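Local coordinates for BvnE (Penicillium brevicompactum, PDB 6U9I), which catalyses the stereoselective semipinacol rearrangement step in the assembly of fungal brevianamides, at the interface of chains A and B. Sequence-based numbering; all coordinates share one arbitrary frame. Chains: chain A/B, BvnE.

The interface of chains A and B. Residues chain A 115-117, 135-137; chain B 116-117, 135-137.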
ATOM      1  N   GLU A 115      -4.635   6.640  -6.700  1.00 15.31           N
ATOM      2  CA  GLU A 115      -3.473   5.778  -6.530  1.00 12.90           C
ATOM      3  C   GLU A 115      -3.713   4.898  -5.316  1.00 15.65           C
ATOM      4  O   GLU A 115      -4.225   5.375  -4.297  1.00 15.51           O
ATOM      5  CB  GLU A 115      -2.192   6.608  -6.345  1.00 15.30           C
ATOM      6  CG  GLU A 115      -0.917   5.788  -6.158  1.00 15.28           C
ATOM      7  CD  GLU A 115       0.299   6.660  -5.878  1.00 19.00           C
ATOM      8  OE1 GLU A 115       1.323   6.132  -5.381  1.00 17.55           O
ATOM      9  OE2 GLU A 115       0.237   7.881  -6.160  1.00 20.33           O
ATOM     10  N   TYR A 116      -3.357   3.617  -5.419  1.00 13.53           N
ATOM     11  CA  TYR A 116      -3.673   2.667  -4.359  1.00 14.00           C
ATOM     12  C   TYR A 116      -2.530   1.694  -4.150  1.00 15.67           C
ATOM     13  O   TYR A 116      -1.778   1.382  -5.077  1.00 13.94           O
ATOM     14  CB  TYR A 116      -4.920   1.823  -4.651  1.00 17.54           C
ATOM     15  CG  TYR A 116      -6.024   2.540  -5.369  1.00 19.24           C
ATOM     16  CD1 TYR A 116      -5.930   2.788  -6.739  1.00 21.79           C
ATOM     17  CD2 TYR A 116      -7.165   2.957  -4.697  1.00 31.08           C
ATOM     18  CE1 TYR A 116      -6.926   3.436  -7.405  1.00 26.76           C
ATOM     19  CE2 TYR A 116      -8.182   3.623  -5.374  1.00 25.24           C
ATOM     20  CZ  TYR A 116      -8.052   3.852  -6.721  1.00 24.30           C
ATOM     21  OH  TYR A 116      -9.047   4.502  -7.432  1.00 34.88           O
ATOM     22  N   MET A 117      -2.450   1.171  -2.932  1.00 12.59           N
ATOM     23  CA  MET A 117      -1.743  -0.071  -2.650  1.00 12.90           C
ATOM     24  C   MET A 117      -2.799  -1.107  -2.291  1.00 15.13           C
ATOM     25  O   MET A 117      -3.533  -0.937  -1.309  1.00 14.91           O
ATOM     26  CB  MET A 117      -0.728   0.109  -1.518  1.00 16.10           C
ATOM     27  CG  MET A 117       0.324  -0.984  -1.426  1.00 20.73           C
ATOM     28  SD  MET A 117       1.505  -0.965  -2.802  1.00 21.50           S
ATOM     29  CE  MET A 117       2.333   0.599  -2.565  1.00 21.83           C
ATOM     30  N   PHE A 135      -5.909   0.230  -0.141  1.00 15.29           N
ATOM     31  CA  PHE A 135      -5.348   1.372   0.581  1.00 12.34           C
ATOM     32  C   PHE A 135      -5.212   2.531  -0.407  1.00 15.65           C
ATOM     33  O   PHE A 135      -4.300   2.544  -1.237  1.00 16.36           O
ATOM     34  CB  PHE A 135      -4.001   0.984   1.190  1.00 15.49           C
ATOM     35  CG  PHE A 135      -3.509   1.925   2.266  1.00 16.37           C
ATOM     36  CD1 PHE A 135      -3.065   3.203   1.943  1.00 18.89           C
ATOM     37  CD2 PHE A 135      -3.444   1.509   3.590  1.00 17.82           C
ATOM     38  CE1 PHE A 135      -2.598   4.078   2.930  1.00 21.54           C
ATOM     39  CE2 PHE A 135      -2.972   2.381   4.589  1.00 19.11           C
ATOM     40  CZ  PHE A 135      -2.561   3.660   4.260  1.00 19.10           C
ATOM     41  N   ALA A 136      -6.113   3.506  -0.312  1.00 12.98           N
ATOM     42  CA  ALA A 136      -6.213   4.594  -1.276  1.00 18.19           C
ATOM     43  C   ALA A 136      -5.394   5.811  -0.846  1.00 18.11           C
ATOM     44  O   ALA A 136      -4.988   5.950   0.312  1.00 17.34           O
ATOM     45  CB  ALA A 136      -7.680   5.010  -1.463  1.00 18.83           C
ATOM     46  N   ASP A 137      -5.141   6.688  -1.820  1.00 14.51           N
ATOM     47  CA  ASP A 137      -4.699   8.064  -1.578  1.00 16.24           C
ATOM     48  C   ASP A 137      -5.871   8.797  -0.929  1.00 17.43           C
ATOM     49  O   ASP A 137      -6.817   9.206  -1.609  1.00 19.32           O
ATOM     50  CB  ASP A 137      -4.281   8.697  -2.906  1.00 16.02           C
ATOM     51  CG  ASP A 137      -3.800  10.149  -2.780  1.00 17.15           C
ATOM     52  OD1 ASP A 137      -4.068  10.843  -1.775  1.00 18.56           O
ATOM     53  OD2 ASP A 137      -3.159  10.616  -3.740  1.00 17.04           O
TER
ATOM     54  N   TYR B 116       0.111   3.323   7.298  1.00 13.62           N
ATOM     55  CA  TYR B 116       0.961   3.140   6.123  1.00 17.35           C
ATOM     56  C   TYR B 116       0.837   1.738   5.565  1.00 15.66           C
ATOM     57  O   TYR B 116       0.628   0.771   6.295  1.00 18.68           O
ATOM     58  CB  TYR B 116       2.460   3.357   6.415  1.00 16.65           C
ATOM     59  CG  TYR B 116       2.745   4.601   7.205  1.00 17.23           C
ATOM     60  CD1 TYR B 116       2.525   4.631   8.574  1.00 21.58           C
ATOM     61  CD2 TYR B 116       3.196   5.752   6.582  1.00 20.74           C
ATOM     62  CE1 TYR B 116       2.748   5.759   9.299  1.00 25.52           C
ATOM     63  CE2 TYR B 116       3.439   6.901   7.319  1.00 24.55           C
ATOM     64  CZ  TYR B 116       3.204   6.892   8.682  1.00 24.48           C
ATOM     65  OH  TYR B 116       3.416   8.011   9.451  1.00 27.32           O
ATOM     66  N   MET B 117       1.034   1.638   4.256  1.00 14.78           N
ATOM     67  CA  MET B 117       1.405   0.388   3.610  1.00 17.03           C
ATOM     68  C   MET B 117       2.843   0.579   3.141  1.00 17.28           C
ATOM     69  O   MET B 117       3.142   1.551   2.436  1.00 16.50           O
ATOM     70  CB  MET B 117       0.457   0.065   2.448  1.00 20.15           C
ATOM     71  CG  MET B 117       0.384  -1.404   2.066  1.00 30.81           C
ATOM     72  SD  MET B 117      -0.285  -2.477   3.360  1.00 24.20           S
ATOM     73  CE  MET B 117      -2.035  -2.113   3.335  1.00 28.01           C
ATOM     74  N   PHE B 135       3.901   4.283   1.768  1.00 14.20           N
ATOM     75  CA  PHE B 135       2.608   4.778   1.287  1.00 12.96           C
ATOM     76  C   PHE B 135       1.787   5.192   2.507  1.00 14.75           C
ATOM     77  O   PHE B 135       1.215   4.352   3.205  1.00 15.75           O
ATOM     78  CB  PHE B 135       1.921   3.704   0.441  1.00 13.89           C
ATOM     79  CG  PHE B 135       0.783   4.203  -0.426  1.00 15.62           C
ATOM     80  CD1 PHE B 135      -0.319   4.839   0.122  1.00 18.30           C
ATOM     81  CD2 PHE B 135       0.796   3.973  -1.795  1.00 15.06           C
ATOM     82  CE1 PHE B 135      -1.381   5.263  -0.689  1.00 18.79           C
ATOM     83  CE2 PHE B 135      -0.265   4.383  -2.616  1.00 16.85           C
ATOM     84  CZ  PHE B 135      -1.354   5.036  -2.060  1.00 17.11           C
ATOM     85  N   ALA B 136       1.723   6.499   2.754  1.00 15.02           N
ATOM     86  CA  ALA B 136       1.076   7.063   3.935  1.00 17.03           C
ATOM     87  C   ALA B 136      -0.389   7.390   3.675  1.00 17.36           C
ATOM     88  O   ALA B 136      -0.846   7.478   2.534  1.00 16.54           O
ATOM     89  CB  ALA B 136       1.802   8.335   4.379  1.00 16.87           C
ATOM     90  N   ASP B 137      -1.130   7.573   4.766  1.00 16.03           N
ATOM     91  CA  ASP B 137      -2.467   8.168   4.716  1.00 15.80           C
ATOM     92  C   ASP B 137      -2.277   9.645   4.389  1.00 19.31           C
ATOM     93  O   ASP B 137      -1.831  10.433   5.233  1.00 17.73           O
ATOM     94  CB  ASP B 137      -3.163   7.917   6.057  1.00 15.91           C
ATOM     95  CG  ASP B 137      -4.482   8.670   6.241  1.00 23.06           C
ATOM     96  OD1 ASP B 137      -4.853   9.570   5.467  1.00 18.30           O
ATOM     97  OD2 ASP B 137      -5.166   8.338   7.231  1.00 23.98           O
TER
HETATM   98  O   HOH W   1      -3.274   7.678   1.485  1.00 19.16           O
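A:Phe135 and B:Phe135 meet edge to face across the two-fold axis, their planes turned 82° from one another and their CD1 atoms 3.7 Å apart. One face of the A:Phe135 ring is met near its rim by the backbone N of B:Met117, 4.0 Å above the plane, while the carbonyl O of B:Ala136 lies at the edge, in the plane of the ring. B:Phe135 takes the carbonyl O of A:Glu115 at its own edge, 3.7 Å from CZ. The extended side chain of A:Glu115 runs antiparallel alongside this ring; its carboxylate OE1 stands 3.6 Å from B:Phe135 CE2, with the carboxylate and ring planes 83° apart. In both phenylalanines CG is anti to the backbone N (chi1 -164° in each), which sends each ring across to the partner's strands. The methionines close the patch: A:Met117 and B:Met117 cross obliquely with CG to CG at 3.5 Å, and the chains, folded at their second and third torsions, carry A:Met117 CE to 3.8 Å from B:Phe135 CD2, a contact repeated with the chains exchanged. An alanine in place of B:Phe135 would probably open a gap between A:Met117 and A:Glu115 and leave the A:Phe135 ring without its perpendicular partner. No direct polar bond crosses the patch; water 1 instead links the carbonyl O atoms of A:Ala136 and B:Ala136, at 2.7 Å from each. Cohesion here therefore rests mainly on apolar packing, with the water satisfying two backbone oxygens. The pairing is that of the deposited dimer, which may be the biological one. The residues come from strand 115-122 of chain A, its counterpart 110-122 in chain B, and strand 129-136 in both. A:Glu115 to A:Met117 open strand 115-122, while A:Phe135 and A:Ala136 end strand 129-136 and A:Asp137 leads directly into the C-terminal helix 138-150.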